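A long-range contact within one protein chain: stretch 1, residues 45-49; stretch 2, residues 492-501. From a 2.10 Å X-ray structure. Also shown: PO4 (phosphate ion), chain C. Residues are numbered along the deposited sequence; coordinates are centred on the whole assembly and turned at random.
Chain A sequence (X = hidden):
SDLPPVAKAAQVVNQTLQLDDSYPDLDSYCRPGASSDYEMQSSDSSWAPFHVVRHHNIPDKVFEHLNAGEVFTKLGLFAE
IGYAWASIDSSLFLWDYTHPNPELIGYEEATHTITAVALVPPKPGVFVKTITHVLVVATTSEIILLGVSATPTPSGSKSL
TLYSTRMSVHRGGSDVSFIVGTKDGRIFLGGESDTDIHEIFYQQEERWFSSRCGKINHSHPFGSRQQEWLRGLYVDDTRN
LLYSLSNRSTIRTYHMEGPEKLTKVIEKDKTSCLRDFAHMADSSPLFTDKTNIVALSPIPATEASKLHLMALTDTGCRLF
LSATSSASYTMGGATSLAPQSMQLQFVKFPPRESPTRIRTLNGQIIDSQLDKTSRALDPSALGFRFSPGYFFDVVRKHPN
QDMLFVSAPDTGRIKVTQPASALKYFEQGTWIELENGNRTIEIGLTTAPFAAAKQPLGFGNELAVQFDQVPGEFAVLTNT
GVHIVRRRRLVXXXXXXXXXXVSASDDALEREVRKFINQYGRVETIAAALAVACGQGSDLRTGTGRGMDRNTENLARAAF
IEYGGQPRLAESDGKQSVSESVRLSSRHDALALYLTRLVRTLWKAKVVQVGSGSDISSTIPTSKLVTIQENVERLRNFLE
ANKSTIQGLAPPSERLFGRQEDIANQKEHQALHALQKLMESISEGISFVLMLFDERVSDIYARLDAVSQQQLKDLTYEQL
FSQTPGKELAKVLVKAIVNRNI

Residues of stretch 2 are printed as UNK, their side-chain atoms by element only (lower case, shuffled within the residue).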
# COMPACT_ATOMS: atom_id res chain seq x y z
N SER A 45 -13.60 16.24 -10.13
CA SER A 45 -13.31 17.27 -9.14
C SER A 45 -11.86 17.21 -8.69
O SER A 45 -11.22 16.15 -8.72
CB SER A 45 -14.22 17.10 -7.92
OG SER A 45 -13.86 17.99 -6.88
N SER A 46 -11.34 18.36 -8.28
CA SER A 46 -10.00 18.42 -7.71
C SER A 46 -9.91 17.69 -6.38
O SER A 46 -8.80 17.35 -5.95
CB SER A 46 -9.57 19.88 -7.52
OG SER A 46 -10.48 20.57 -6.69
N TRP A 47 -11.04 17.43 -5.73
CA TRP A 47 -11.09 16.71 -4.47
C TRP A 47 -11.27 15.20 -4.65
O TRP A 47 -11.42 14.49 -3.65
CB TRP A 47 -12.23 17.26 -3.61
CG TRP A 47 -11.97 18.63 -3.10
CD1 TRP A 47 -12.06 19.80 -3.80
CD2 TRP A 47 -11.58 18.99 -1.77
NE1 TRP A 47 -11.75 20.86 -2.99
CE2 TRP A 47 -11.45 20.40 -1.74
CE3 TRP A 47 -11.32 18.26 -0.61
CZ2 TRP A 47 -11.08 21.08 -0.59
CZ3 TRP A 47 -10.95 18.95 0.53
CH2 TRP A 47 -10.84 20.34 0.54
N ALA A 48 -11.27 14.72 -5.88
CA ALA A 48 -11.42 13.29 -6.12
C ALA A 48 -10.32 12.53 -5.39
O ALA A 48 -9.14 12.92 -5.46
CB ALA A 48 -11.35 12.99 -7.62
N PRO A 49 -10.64 11.46 -4.65
CA PRO A 49 -9.59 10.71 -3.95
C PRO A 49 -8.75 9.84 -4.86
O PRO A 49 -7.62 9.50 -4.50
CB PRO A 49 -10.39 9.85 -2.95
CG PRO A 49 -11.70 9.63 -3.62
CD PRO A 49 -11.98 10.88 -4.42
N UNK A 492 -1.68 16.89 -3.58
CA UNK A 492 -2.22 16.84 -4.94
C UNK A 492 -3.56 17.56 -5.02
O UNK A 492 -3.80 18.32 -5.96
o UNK A 492 -1.07 13.50 -4.77
o UNK A 492 -0.06 15.12 -5.85
c UNK A 492 -2.38 15.39 -5.39
c UNK A 492 -1.07 14.61 -5.33
N UNK A 493 -4.43 17.34 -4.04
CA UNK A 493 -5.73 18.02 -4.01
C UNK A 493 -5.53 19.51 -3.80
O UNK A 493 -6.15 20.34 -4.48
c UNK A 493 -6.62 17.41 -2.91
c UNK A 493 -7.53 15.18 -2.06
c UNK A 493 -6.92 15.94 -3.22
c UNK A 493 -7.92 18.21 -2.76
N UNK A 494 -4.68 19.87 -2.84
CA UNK A 494 -4.46 21.28 -2.54
C UNK A 494 -3.90 22.02 -3.75
O UNK A 494 -4.36 23.12 -4.08
c UNK A 494 -4.47 23.27 0.04
c UNK A 494 -2.32 24.90 -0.51
c UNK A 494 -3.45 22.80 -0.77
c UNK A 494 -3.35 25.36 0.29
c UNK A 494 -4.42 24.54 0.57
c UNK A 494 -3.52 21.41 -1.34
c UNK A 494 -2.38 23.63 -1.04
N UNK A 495 -2.92 21.43 -4.43
CA UNK A 495 -2.35 22.06 -5.61
C UNK A 495 -3.39 22.21 -6.72
O UNK A 495 -3.48 23.26 -7.36
c UNK A 495 -1.16 21.25 -6.11
N UNK A 496 -4.18 21.16 -6.96
CA UNK A 496 -5.21 21.22 -7.99
C UNK A 496 -6.25 22.28 -7.66
O UNK A 496 -6.64 23.07 -8.53
c UNK A 496 -7.22 18.75 -11.57
n UNK A 496 -6.59 18.25 -12.82
c UNK A 496 -6.20 19.31 -10.59
c UNK A 496 -6.87 19.73 -9.28
c UNK A 496 -5.87 19.85 -8.14
N UNK A 497 -6.71 22.32 -6.41
CA UNK A 497 -7.70 23.32 -6.00
C UNK A 497 -7.16 24.73 -6.19
O UNK A 497 -7.86 25.61 -6.73
c UNK A 497 -8.11 23.09 -4.55
N UNK A 498 -5.93 24.98 -5.76
CA UNK A 498 -5.32 26.29 -5.96
C UNK A 498 -5.18 26.62 -7.44
O UNK A 498 -5.32 27.78 -7.83
c UNK A 498 -3.91 26.97 -3.88
c UNK A 498 -4.93 26.34 -2.95
c UNK A 498 -2.51 26.85 -3.30
c UNK A 498 -3.95 26.35 -5.28
N UNK A 499 -4.90 25.61 -8.27
CA UNK A 499 -4.82 25.85 -9.70
C UNK A 499 -6.11 26.41 -10.29
O UNK A 499 -6.08 27.11 -11.30
N UNK A 500 -7.24 26.11 -9.66
CA UNK A 500 -8.52 26.68 -10.08
C UNK A 500 -8.75 28.08 -9.52
O UNK A 500 -9.63 28.79 -10.02
c UNK A 500 -9.67 25.77 -9.65
n UNK A 500 -10.13 23.39 -9.51
o UNK A 500 -8.93 24.15 -11.25
c UNK A 500 -9.54 24.36 -10.21
N UNK A 501 -7.98 28.48 -8.51
CA UNK A 501 -8.10 29.80 -7.91
C UNK A 501 -7.17 30.82 -8.56
O UNK A 501 -7.19 31.99 -8.16
c UNK A 501 -7.80 29.72 -6.41
s UNK A 501 -9.00 28.76 -5.46
P PO4 C . -14.01 21.34 -8.27
O1 PO4 C . -15.17 20.56 -7.69
O2 PO4 C . -12.75 20.53 -8.17
O3 PO4 C . -13.84 22.62 -7.48
O4 PO4 C . -14.28 21.67 -9.72

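Position 492 carries two carbons, the second bearing two oxygens, and touches nothing on stretch 1; a carboxylate this short is Asp 492, whose oxygens are hydrogen-bonded elsewhere in the structure.

Position 493 has four carbons, forked at the first, with one arm two carbons long. The short arm lies 3.4 Å from Ser 46 O and comes over the indole of Trp 47. A fork at CB with unequal arms means Ile 493. Its CG2 sits 4.1 Å from the centroid of the five-membered ring of Trp 47, 22° off the ring normal, a CH-pi contact over the face.

At 494 a single carbon leads to a ring of six carbons with no oxygen, pointing away from the turn and buried: Phe 494. Position 495 ends at one carbon, out of reach of stretch 1, and is Ala 495.

Position 496 is a row of four carbons ending in nitrogen; CB points toward stretch 1 and the second carbon lies 3.2 Å from Ser 46 CB, while the end leads away. This is Lys 496. Here the contact uses the aliphatic stem rather than the charge.

Position 497 shows one carbon, pointing toward the turn, 4.1 Å from Ser 46 OG. That is Ala 497; its backbone N also lies 3.9 Å from Ser 46 CB.

Four carbons forked at the second, out of reach of the turn, make 498 Leu 498. Position 499 has no side-chain atoms, hence Gly 499; an ideal CB would be crowded by Lys 496 O at 3.2 Å. Position 500 has two carbons, the second carrying one oxygen and one nitrogen, the nitrogen 4.0 Å from Ser 46 OG: Asn 500. One carbon and a sulfur, beyond reach of stretch 1, identify 501 as Cys 501.

The contact joins a helix to a type I turn, Ser 45 to Ala 48, closed by Ala 48 N to Ser 45 O at 3.2 Å. Positions 493, 496, 497 and 500, in steps of three, one and three, bring one side of the helix to the turn. No hydrogen bond crosses between the stretches, so packing carries the contact. Ser 46 gives its N and OG to the phosphate, at 2.6 Å and 2.7 Å from PO4 O2. A turn offers one small residue and one aromatic face, and the helix answers with a stem, a methyl and a branched side chain.

Stretch 2, residues 492-501: DIFAKALGNC
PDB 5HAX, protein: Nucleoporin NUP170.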